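Local atomic coordinates of bacterioferritin (Mycobacterium smegmatis str. MC2 155, PDB entry 3BKN), a protein that probably stores iron, oxidising Fe(2+) with dioxygen at a dinuclear centre and laying down the ferric mineral inside a hollow, heme-binding shell of 24 subunits. Residues A[22-27]-A[76-81]; A[13-18]-A[69-74]; A[35-40]-A[152-157]. All coordinates share one frame; numbering follows the deposited sequence.

Contact 1: A[22-27]-A[76-81]. With HEM (protoporphyrin IX containing Fe), chain T.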
loop_
_atom_site.group_PDB
_atom_site.type_symbol
_atom_site.label_atom_id
_atom_site.label_comp_id
_atom_site.label_asym_id
_atom_site.label_seq_id
_atom_site.Cartn_x
_atom_site.Cartn_y
_atom_site.Cartn_z
ATOM N N ILE A 22 31.226 15.158 -34.000
ATOM C CA ILE A 22 29.811 15.373 -33.682
ATOM C C ILE A 22 29.008 15.525 -34.977
ATOM O O ILE A 22 27.991 14.854 -35.158
ATOM C CB ILE A 22 29.587 16.636 -32.867
ATOM C CG1 ILE A 22 30.178 16.489 -31.502
ATOM C CG2 ILE A 22 28.074 17.025 -32.787
ATOM C CD1 ILE A 22 30.443 17.828 -30.891
ATOM N N ASN A 23 29.474 16.415 -35.857
ATOM C CA ASN A 23 28.770 16.717 -37.075
ATOM C C ASN A 23 28.743 15.494 -37.986
ATOM O O ASN A 23 27.693 15.153 -38.551
ATOM C CB ASN A 23 29.381 17.947 -37.732
ATOM C CG ASN A 23 29.093 19.249 -36.931
ATOM O OD1 ASN A 23 28.818 19.203 -35.713
ATOM N ND2 ASN A 23 29.172 20.404 -37.607
ATOM N N GLN A 24 29.864 14.770 -38.075
ATOM C CA GLN A 24 29.914 13.664 -39.022
ATOM C C GLN A 24 28.948 12.570 -38.626
ATOM O O GLN A 24 28.127 12.149 -39.456
ATOM C CB GLN A 24 31.316 13.122 -39.213
ATOM C CG GLN A 24 31.468 12.366 -40.538
ATOM C CD GLN A 24 32.932 12.007 -40.820
ATOM O OE1 GLN A 24 33.733 12.873 -41.246
ATOM N NE2 GLN A 24 33.297 10.742 -40.566
ATOM N N TYR A 25 29.042 12.129 -37.368
ATOM C CA TYR A 25 28.110 11.147 -36.811
ATOM C C TYR A 25 26.665 11.618 -36.848
ATOM O O TYR A 25 25.779 10.899 -37.316
ATOM C CB TYR A 25 28.457 10.841 -35.377
ATOM C CG TYR A 25 29.623 9.912 -35.188
ATOM C CD1 TYR A 25 29.540 8.566 -35.598
ATOM C CD2 TYR A 25 30.769 10.333 -34.555
ATOM C CE1 TYR A 25 30.573 7.697 -35.414
ATOM C CE2 TYR A 25 31.832 9.465 -34.349
ATOM C CZ TYR A 25 31.729 8.142 -34.769
ATOM O OH TYR A 25 32.777 7.228 -34.559
ATOM N N PHE A 26 26.402 12.834 -36.384
ATOM C CA PHE A 26 25.030 13.256 -36.317
ATOM C C PHE A 26 24.382 13.194 -37.670
ATOM O O PHE A 26 23.283 12.645 -37.789
ATOM C CB PHE A 26 24.815 14.618 -35.648
ATOM C CG PHE A 26 23.361 14.875 -35.287
ATOM C CD1 PHE A 26 22.806 14.326 -34.125
ATOM C CD2 PHE A 26 22.523 15.600 -36.143
ATOM C CE1 PHE A 26 21.488 14.520 -33.829
ATOM C CE2 PHE A 26 21.232 15.793 -35.827
ATOM C CZ PHE A 26 20.722 15.263 -34.679
ATOM N N LEU A 27 25.062 13.727 -38.683
ATOM C CA LEU A 27 24.558 13.719 -40.069
ATOM C C LEU A 27 24.438 12.295 -40.590
ATOM O O LEU A 27 23.448 11.979 -41.232
ATOM C CB LEU A 27 25.455 14.532 -40.993
ATOM C CG LEU A 27 25.219 14.589 -42.507
ATOM C CD1 LEU A 27 23.922 15.272 -42.878
ATOM C CD2 LEU A 27 26.372 15.375 -43.102
ATOM N N SER A 76 37.617 18.476 -42.339
ATOM C CA SER A 76 36.743 18.097 -43.461
ATOM C C SER A 76 35.811 16.965 -43.132
ATOM O O SER A 76 36.261 15.892 -42.776
ATOM C CB SER A 76 37.565 17.622 -44.623
ATOM O OG SER A 76 38.060 18.750 -45.279
ATOM N N LEU A 77 34.515 17.181 -43.261
ATOM C CA LEU A 77 33.574 16.096 -43.101
ATOM C C LEU A 77 33.698 15.094 -44.238
ATOM O O LEU A 77 33.825 15.477 -45.381
ATOM C CB LEU A 77 32.165 16.651 -43.095
ATOM C CG LEU A 77 31.865 17.360 -41.801
ATOM C CD1 LEU A 77 30.716 18.277 -42.042
ATOM C CD2 LEU A 77 31.501 16.282 -40.833
ATOM N N ARG A 78 33.667 13.811 -43.927
ATOM C CA ARG A 78 33.520 12.779 -44.946
ATOM C C ARG A 78 32.112 12.270 -44.821
ATOM O O ARG A 78 31.739 11.643 -43.819
ATOM C CB ARG A 78 34.510 11.655 -44.719
ATOM C CG ARG A 78 35.891 12.189 -44.462
ATOM C CD ARG A 78 36.864 11.133 -43.976
ATOM N NE ARG A 78 37.946 11.793 -43.243
ATOM C CZ ARG A 78 39.169 11.305 -43.092
ATOM N NH1 ARG A 78 39.468 10.122 -43.626
ATOM N NH2 ARG A 78 40.080 12.002 -42.425
ATOM N N VAL A 79 31.308 12.597 -45.810
ATOM C CA VAL A 79 29.883 12.281 -45.762
ATOM C C VAL A 79 29.701 11.078 -46.659
ATOM O O VAL A 79 29.748 11.234 -47.871
ATOM C CB VAL A 79 29.034 13.495 -46.316
ATOM C CG1 VAL A 79 27.542 13.191 -46.289
ATOM C CG2 VAL A 79 29.360 14.768 -45.536
ATOM N N GLY A 80 29.528 9.886 -46.108
ATOM C CA GLY A 80 29.401 8.713 -46.978
ATOM C C GLY A 80 28.044 8.639 -47.676
ATOM O O GLY A 80 27.033 9.109 -47.136
ATOM N N GLN A 81 27.996 8.054 -48.872
ATOM C CA GLN A 81 26.700 7.869 -49.540
ATOM C C GLN A 81 26.162 6.432 -49.447
ATOM O O GLN A 81 25.186 6.113 -50.085
ATOM C CB GLN A 81 26.688 8.341 -51.011
ATOM C CG GLN A 81 27.321 9.711 -51.300
ATOM C CD GLN A 81 26.682 10.891 -50.521
ATOM O OE1 GLN A 81 25.453 11.133 -50.572
ATOM N NE2 GLN A 81 27.527 11.636 -49.814
HETATM C CHA HEM T . 22.486 17.209 -26.777
HETATM C CHB HEM T . 22.183 17.962 -31.577
HETATM C CHC HEM T . 26.510 20.104 -31.439
HETATM C CHD HEM T . 26.933 19.225 -26.673
HETATM C C1A HEM T . 21.949 17.263 -28.139
HETATM C C2A HEM T . 20.624 16.752 -28.465
HETATM C C3A HEM T . 20.547 16.982 -29.896
HETATM C C4A HEM T . 21.839 17.592 -30.208
HETATM C CMA HEM T . 19.428 16.672 -30.837
HETATM C CAA HEM T . 19.600 16.153 -27.546
HETATM C CBA HEM T . 19.573 16.989 -26.273
HETATM C CGA HEM T . 18.195 17.489 -25.913
HETATM O O1A HEM T . 17.731 18.469 -26.529
HETATM O O2A HEM T . 17.577 16.916 -24.994
HETATM C C1B HEM T . 23.402 18.621 -32.010
HETATM C C2B HEM T . 23.601 19.023 -33.403
HETATM C C3B HEM T . 24.897 19.651 -33.264
HETATM C C4B HEM T . 25.260 19.561 -31.944
HETATM C CMB HEM T . 22.716 18.838 -34.596
HETATM C CAB HEM T . 25.675 20.261 -34.355
HETATM C CBB HEM T . 26.863 19.779 -34.669
HETATM C C1C HEM T . 27.051 20.099 -30.092
HETATM C C2C HEM T . 28.351 20.704 -29.777
HETATM C C3C HEM T . 28.467 20.449 -28.363
HETATM C C4C HEM T . 27.232 19.732 -28.012
HETATM C CMC HEM T . 29.353 21.416 -30.625
HETATM C CAC HEM T . 29.627 20.868 -27.555
HETATM C CBC HEM T . 29.776 20.376 -26.360
HETATM C C1D HEM T . 25.715 18.531 -26.272
HETATM C C2D HEM T . 25.488 18.129 -24.898
HETATM C C3D HEM T . 24.158 17.547 -24.989
HETATM C C4D HEM T . 23.804 17.668 -26.304
HETATM C CMD HEM T . 26.410 18.294 -23.722
HETATM C CAD HEM T . 23.355 16.927 -23.890
HETATM C CBD HEM T . 24.264 15.973 -23.135
HETATM C CGD HEM T . 23.848 14.537 -23.306
HETATM O O1D HEM T . 24.675 13.736 -23.777
HETATM O O2D HEM T . 22.705 14.204 -22.959
HETATM N NA HEM T . 22.662 17.746 -29.166
HETATM N NB HEM T . 24.383 18.956 -31.165
HETATM N NC HEM T . 26.411 19.536 -29.066
HETATM N ND HEM T . 24.700 18.269 -27.101
HETATM FE FE HEM T . 24.548 18.599 -29.123
#
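Gln24 reaches from helix 5-34 to the extended loop 76-81 and accepts the one hydrogen bond that joins the two segments. Arg78 N donates to Gln24 OE1 at 2.8 Å, and the N-H points almost straight at the oxygen (173°). The donor sits above the plane of the Gln24 amide, not in it. CG of Gln24 is anti to the backbone N (chi1 -158°) and the chain beyond is extended, which carries the amide out to the loop. Its NE2 end turns to helix 83-110, where it bonds Asp90, so the amide ties the loop and two helices together. Leu77 runs alongside Gln24 in the opposite direction. Its CD2 methyl lies over the helix backbone, 3.5 Å from Gln24 N and 3.6 Å from Gln24 CB. One turn on, Leu27 meets Val79 at about a right angle, with Leu27 CD2 3.9 Å from Val79 CG2. Arg78 holds on by its backbone, while its guanidinium forms a salt bridge with Glu96. Other residues of this helix face the heme. Ile22 CD1 is 3.7 Å from heme C2C. The heme methyl CMB lies over one face of the Phe26 ring, offset toward its rim. Asn23 stands between the two sides, and its ND2 donates a hydrogen bond to Tyr71 O of the second subunit. This is the ferritin four-helix bundle at its dimer face: the long loop after helix 38-64 runs along helix 5-34, and the same helix lines the heme pocket characteristic of bacterioferritin.

Contact 2: A[13-18]-A[69-74]. With ZN (zinc ion), chain M.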
loop_
_atom_site.group_PDB
_atom_site.type_symbol
_atom_site.label_atom_id
_atom_site.label_comp_id
_atom_site.label_asym_id
_atom_site.label_seq_id
_atom_site.Cartn_x
_atom_site.Cartn_y
_atom_site.Cartn_z
ATOM N N GLU A 13 43.552 20.785 -30.573
ATOM C CA GLU A 13 43.482 19.966 -31.778
ATOM C C GLU A 13 42.457 18.861 -31.538
ATOM O O GLU A 13 41.584 18.639 -32.391
ATOM C CB GLU A 13 44.825 19.415 -32.257
ATOM C CG GLU A 13 46.041 20.363 -32.079
ATOM C CD GLU A 13 45.937 21.705 -32.833
ATOM O OE1 GLU A 13 46.074 21.632 -34.070
ATOM O OE2 GLU A 13 45.748 22.807 -32.199
ATOM N N GLN A 14 42.497 18.213 -30.371
ATOM C CA GLN A 14 41.534 17.171 -30.073
ATOM C C GLN A 14 40.100 17.699 -30.083
ATOM O O GLN A 14 39.179 17.030 -30.596
ATOM C CB GLN A 14 41.799 16.552 -28.731
ATOM C CG GLN A 14 40.958 15.312 -28.480
ATOM C CD GLN A 14 41.123 14.256 -29.578
ATOM O OE1 GLN A 14 42.103 14.287 -30.347
ATOM N NE2 GLN A 14 40.160 13.329 -29.667
ATOM N N LEU A 15 39.903 18.891 -29.510
ATOM C CA LEU A 15 38.596 19.553 -29.549
ATOM C C LEU A 15 38.092 19.671 -30.979
ATOM O O LEU A 15 36.904 19.422 -31.222
ATOM C CB LEU A 15 38.634 20.961 -28.915
ATOM C CG LEU A 15 37.293 21.660 -28.796
ATOM C CD1 LEU A 15 36.281 20.832 -28.006
ATOM C CD2 LEU A 15 37.530 22.885 -28.086
ATOM N N THR A 16 38.976 20.063 -31.910
ATOM C CA THR A 16 38.540 20.220 -33.278
ATOM C C THR A 16 38.076 18.887 -33.801
ATOM O O THR A 16 37.023 18.819 -34.452
ATOM C CB THR A 16 39.619 20.817 -34.169
ATOM O OG1 THR A 16 39.819 22.169 -33.766
ATOM C CG2 THR A 16 39.194 20.805 -35.664
ATOM N N SER A 17 38.823 17.827 -33.494
ATOM C CA SER A 17 38.407 16.453 -33.890
ATOM C C SER A 17 37.030 16.051 -33.338
ATOM O O SER A 17 36.207 15.521 -34.099
ATOM C CB SER A 17 39.419 15.378 -33.492
ATOM O OG SER A 17 40.266 15.063 -34.569
ATOM N N GLU A 18 36.768 16.308 -32.049
ATOM C CA GLU A 18 35.439 16.035 -31.527
ATOM C C GLU A 18 34.348 16.877 -32.209
ATOM O O GLU A 18 33.236 16.375 -32.477
ATOM C CB GLU A 18 35.300 16.219 -30.018
ATOM C CG GLU A 18 36.388 15.714 -29.217
ATOM C CD GLU A 18 36.450 14.217 -29.127
ATOM O OE1 GLU A 18 35.472 13.521 -29.448
ATOM O OE2 GLU A 18 37.503 13.733 -28.682
ATOM N N PRO A 69 39.151 27.736 -25.802
ATOM C CA PRO A 69 38.625 26.653 -26.591
ATOM C C PRO A 69 38.249 27.151 -27.988
ATOM O O PRO A 69 37.540 28.192 -28.143
ATOM C CB PRO A 69 37.389 26.234 -25.828
ATOM C CG PRO A 69 37.379 26.996 -24.610
ATOM C CD PRO A 69 38.291 28.095 -24.676
ATOM N N ASN A 70 38.733 26.436 -29.002
ATOM C CA ASN A 70 38.446 26.807 -30.391
ATOM C C ASN A 70 37.155 26.141 -30.878
ATOM O O ASN A 70 37.126 24.965 -31.219
ATOM C CB ASN A 70 39.635 26.504 -31.335
ATOM C CG ASN A 70 39.511 27.206 -32.726
ATOM O OD1 ASN A 70 38.447 27.235 -33.358
ATOM N ND2 ASN A 70 40.626 27.738 -33.210
ATOM N N TYR A 71 36.087 26.927 -30.919
ATOM C CA TYR A 71 34.805 26.452 -31.421
ATOM C C TYR A 71 34.569 26.859 -32.858
ATOM O O TYR A 71 33.475 26.632 -33.380
ATOM C CB TYR A 71 33.650 26.924 -30.526
ATOM C CG TYR A 71 33.371 25.966 -29.394
ATOM C CD1 TYR A 71 34.297 25.744 -28.393
ATOM C CD2 TYR A 71 32.197 25.260 -29.347
ATOM C CE1 TYR A 71 34.058 24.857 -27.374
ATOM C CE2 TYR A 71 31.941 24.367 -28.327
ATOM C CZ TYR A 71 32.877 24.163 -27.352
ATOM O OH TYR A 71 32.601 23.263 -26.359
ATOM N N GLN A 72 35.577 27.443 -33.510
ATOM C CA GLN A 72 35.352 27.969 -34.842
ATOM C C GLN A 72 35.714 26.964 -35.921
ATOM O O GLN A 72 35.062 26.922 -36.978
ATOM C CB GLN A 72 36.069 29.298 -35.104
ATOM C CG GLN A 72 35.745 29.926 -36.495
ATOM C CD GLN A 72 34.306 30.505 -36.615
ATOM O OE1 GLN A 72 33.940 31.464 -35.927
ATOM N NE2 GLN A 72 33.508 29.933 -37.511
ATOM N N ARG A 73 36.746 26.159 -35.659
ATOM C CA ARG A 73 37.425 25.384 -36.689
ATOM C C ARG A 73 36.796 24.023 -36.752
ATOM O O ARG A 73 36.514 23.450 -35.720
ATOM C CB ARG A 73 38.895 25.326 -36.305
ATOM C CG ARG A 73 39.805 24.527 -37.160
ATOM C CD ARG A 73 41.217 24.588 -36.595
ATOM N NE ARG A 73 42.141 24.025 -37.570
ATOM C CZ ARG A 73 43.459 24.066 -37.444
ATOM N NH1 ARG A 73 43.999 24.651 -36.373
ATOM N NH2 ARG A 73 44.229 23.536 -38.391
ATOM N N LEU A 74 36.526 23.535 -37.968
ATOM C CA LEU A 74 36.144 22.111 -38.235
ATOM C C LEU A 74 37.109 21.473 -39.231
ATOM O O LEU A 74 37.638 22.166 -40.091
ATOM C CB LEU A 74 34.753 22.006 -38.853
ATOM C CG LEU A 74 33.478 22.122 -38.014
ATOM C CD1 LEU A 74 32.285 22.117 -38.956
ATOM C CD2 LEU A 74 33.350 21.005 -36.948
HETATM ZN ZN ZN M . 35.608 11.603 -29.086
#
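This is a mainly apolar contact between helix 5-34 and the loop that follows helix 38-64, with Leu15 and Thr16 meeting the loop. Leu15 has CG anti to the backbone N (chi1 -174°), and its CD2 methyl fits against residues 69-71 of the loop. That methyl lies 4.0 Å from Pro69 CB and 4.1 Å from Tyr71 CE1, with Asn70 O also close at 3.8 Å. Thr16 meets the loop further on, at Arg73. Its CG2 is 3.8 Å from Arg73 O, and its side chain crosses the extended Arg73 chain at a slant. Glu13 OE1 and Arg73 NH1 are 4.3 Å apart, too far for a salt bridge; the oxygen is well out of the guanidinium plane, so no N-H points at it and any attraction would be between the charges alone. Between these points the loop turns on Asn70. Asn70 OD1 accepts from Gln72 N at 2.9 Å, an Asx turn, and also from Arg73 N. In the four-helix bundle of ferritins this loop belongs to the long connection between the two helix pairs. Here Tyr71 O accepts from Asn23 of the second subunit. Tyr71 OH bonds Thr59, and its side chain touches a heme. Glu18 faces into the bundle. Its OE1 binds a zinc ion at 2.0 Å, with Glu51, His54 and Glu127 completing the site. Gln14 NE2 donates to Glu18 OE2 from above the carboxylate plane, a second-shell bond consistent with holding this ligand in place.

Contact 3: A[35-40]-A[152-157]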
loop_
_atom_site.group_PDB
_atom_site.type_symbol
_atom_site.label_atom_id
_atom_site.label_comp_id
_atom_site.label_asym_id
_atom_site.label_seq_id
_atom_site.Cartn_x
_atom_site.Cartn_y
_atom_site.Cartn_z
ATOM N N TRP A 35 17.137 6.742 -44.906
ATOM C CA TRP A 35 17.268 5.615 -45.788
ATOM C C TRP A 35 16.463 4.466 -45.273
ATOM O O TRP A 35 16.321 3.476 -45.967
ATOM C CB TRP A 35 18.728 5.209 -45.854
ATOM C CG TRP A 35 19.580 6.117 -46.678
ATOM C CD1 TRP A 35 19.153 6.970 -47.635
ATOM C CD2 TRP A 35 21.012 6.223 -46.652
ATOM N NE1 TRP A 35 20.210 7.627 -48.197
ATOM C CE2 TRP A 35 21.372 7.180 -47.629
ATOM C CE3 TRP A 35 22.023 5.600 -45.906
ATOM C CZ2 TRP A 35 22.704 7.538 -47.886
ATOM C CZ3 TRP A 35 23.336 5.957 -46.145
ATOM C CH2 TRP A 35 23.671 6.923 -47.130
ATOM N N GLY A 36 15.950 4.588 -44.056
ATOM C CA GLY A 36 15.154 3.540 -43.450
ATOM C C GLY A 36 15.875 2.645 -42.463
ATOM O O GLY A 36 15.257 1.755 -41.875
ATOM N N PHE A 37 17.177 2.850 -42.292
ATOM C CA PHE A 37 17.940 2.051 -41.330
ATOM C C PHE A 37 17.803 2.673 -39.958
ATOM O O PHE A 37 18.748 3.183 -39.374
ATOM C CB PHE A 37 19.376 1.932 -41.716
ATOM C CG PHE A 37 19.565 1.435 -43.058
ATOM C CD1 PHE A 37 19.082 0.204 -43.415
ATOM C CD2 PHE A 37 20.211 2.211 -44.007
ATOM C CE1 PHE A 37 19.256 -0.290 -44.712
ATOM C CE2 PHE A 37 20.375 1.748 -45.328
ATOM C CZ PHE A 37 19.913 0.475 -45.674
ATOM N N THR A 38 16.603 2.606 -39.432
ATOM C CA THR A 38 16.302 3.326 -38.241
ATOM C C THR A 38 16.967 2.686 -37.040
ATOM O O THR A 38 17.416 3.404 -36.119
ATOM C CB THR A 38 14.816 3.379 -37.994
ATOM O OG1 THR A 38 14.348 2.034 -37.972
ATOM C CG2 THR A 38 14.093 4.185 -39.106
ATOM N N GLU A 39 17.031 1.361 -37.002
ATOM C CA GLU A 39 17.744 0.716 -35.881
ATOM C C GLU A 39 19.249 1.119 -35.814
ATOM O O GLU A 39 19.779 1.464 -34.728
ATOM C CB GLU A 39 17.532 -0.814 -35.855
ATOM C CG GLU A 39 16.071 -1.284 -35.580
ATOM C CD GLU A 39 15.284 -0.424 -34.578
ATOM O OE1 GLU A 39 15.734 -0.151 -33.438
ATOM O OE2 GLU A 39 14.175 -0.020 -34.942
ATOM N N LEU A 40 19.922 1.080 -36.966
ATOM C CA LEU A 40 21.277 1.508 -37.042
ATOM C C LEU A 40 21.397 3.017 -36.704
ATOM O O LEU A 40 22.358 3.447 -36.063
ATOM C CB LEU A 40 21.806 1.194 -38.415
ATOM C CG LEU A 40 23.207 1.749 -38.618
ATOM C CD1 LEU A 40 24.235 1.055 -37.707
ATOM C CD2 LEU A 40 23.576 1.642 -40.081
ATOM N N GLN A 152 19.480 -6.081 -41.058
ATOM C CA GLN A 152 19.518 -6.115 -39.605
ATOM C C GLN A 152 19.499 -4.699 -39.024
ATOM O O GLN A 152 19.609 -4.505 -37.799
ATOM C CB GLN A 152 20.741 -6.854 -39.088
ATOM C CG GLN A 152 21.048 -8.197 -39.738
ATOM C CD GLN A 152 19.868 -9.101 -39.825
ATOM O OE1 GLN A 152 19.225 -9.360 -38.817
ATOM N NE2 GLN A 152 19.557 -9.589 -41.036
ATOM N N CYS A 153 19.385 -3.706 -39.891
ATOM C CA CYS A 153 19.443 -2.335 -39.473
ATOM C C CYS A 153 18.085 -1.657 -39.572
ATOM O O CYS A 153 17.970 -0.480 -39.263
ATOM C CB CYS A 153 20.446 -1.603 -40.339
ATOM S SG CYS A 153 22.084 -2.144 -40.067
ATOM N N VAL A 154 17.070 -2.388 -40.038
ATOM C CA VAL A 154 15.720 -1.855 -40.177
ATOM C C VAL A 154 14.859 -2.517 -39.115
ATOM O O VAL A 154 15.227 -3.560 -38.555
ATOM C CB VAL A 154 15.134 -2.088 -41.602
ATOM C CG1 VAL A 154 16.075 -1.534 -42.643
ATOM C CG2 VAL A 154 14.906 -3.549 -41.890
ATOM N N SER A 155 13.719 -1.913 -38.816
ATOM C CA SER A 155 12.805 -2.520 -37.862
ATOM C C SER A 155 11.806 -3.480 -38.541
ATOM O O SER A 155 11.772 -3.601 -39.770
ATOM C CB SER A 155 12.083 -1.426 -37.112
ATOM O OG SER A 155 11.419 -0.618 -38.048
ATOM N N ARG A 156 11.023 -4.196 -37.732
ATOM C CA ARG A 156 9.950 -5.027 -38.243
ATOM C C ARG A 156 8.565 -4.411 -37.916
ATOM O O ARG A 156 8.134 -4.414 -36.785
ATOM C CB ARG A 156 10.091 -6.443 -37.690
ATOM C CG ARG A 156 11.454 -7.086 -38.060
ATOM C CD ARG A 156 11.636 -8.547 -37.491
ATOM N NE ARG A 156 10.778 -9.554 -38.166
ATOM C CZ ARG A 156 11.181 -10.413 -39.122
ATOM N NH1 ARG A 156 12.447 -10.450 -39.576
ATOM N NH2 ARG A 156 10.295 -11.256 -39.638
ATOM N N PRO A 157 7.867 -3.850 -38.907
ATOM C CA PRO A 157 8.174 -3.638 -40.329
ATOM C C PRO A 157 9.082 -2.398 -40.509
ATOM O O PRO A 157 9.194 -1.577 -39.590
ATOM C CB PRO A 157 6.799 -3.399 -40.922
ATOM C CG PRO A 157 6.005 -2.740 -39.802
ATOM C CD PRO A 157 6.538 -3.313 -38.529
HETATM O O HOH W 1 13.412 0.767 -40.209
#
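The turn between helices 5-34 and 38-64 meets the C-terminal tail here, at the N-terminus of helix 38-64. Gly36 closes the first helix in a Schellman motif, and Phe37 is the N-cap residue of the next. Cys153 O points at the first turn of that helix. It accepts two weak hydrogen bonds, from Glu39 N at 3.1 Å and from Leu40 N at 3.4 Å. The carbonyl lies at the N-terminal end of the helix, where the dipole would favour it. Beside it, Cys153 CB packs 3.7 Å from Leu40 CB. Phe37 CD1 touches Val154 CG1 at 3.6 Å, the two side chains meeting at a slant. A water bridges the segments: it donates to Gly36 O, accepts from Ser155 N and bonds Thr38 OG1. Thr38 OG1 lies between the backbone N and the carbonyl carbon (chi1 56°), which places it at this water. Ser155 OG donates to Pro157 O, across the cis peptide before Pro157. The tail follows helix 146-151 and meets three further subunits, with Val154 O accepting from Arg156 of the fourth subunit. Phe37 and Leu40 also pack on Leu83 of helix 83-110, and Leu40 on Gln32 of helix 5-34.

In the fold
Contacts 1 and 2 both join helix 5-34 to the long loop before helix 83-110, and they touch through Asn23 and Leu74. Both are partly buried and both meet the second subunit. Contact 1 combines a nearly straight amide-to-backbone bond with apolar packing, whereas contact 2 relies mainly on apolar packing. Their helix segments also face different bound groups, the heme in contact 1 and a zinc ion in contact 2. Contact 3 is the more buried contact, though it is farther from the centre of the chain and away from the annotated sites. It uses weak backbone bonds and a water at a helix start. Contact 3 touches contact 1 through Trp35 and Gln81; its nearest atoms are about 17 Å from those of contact 2.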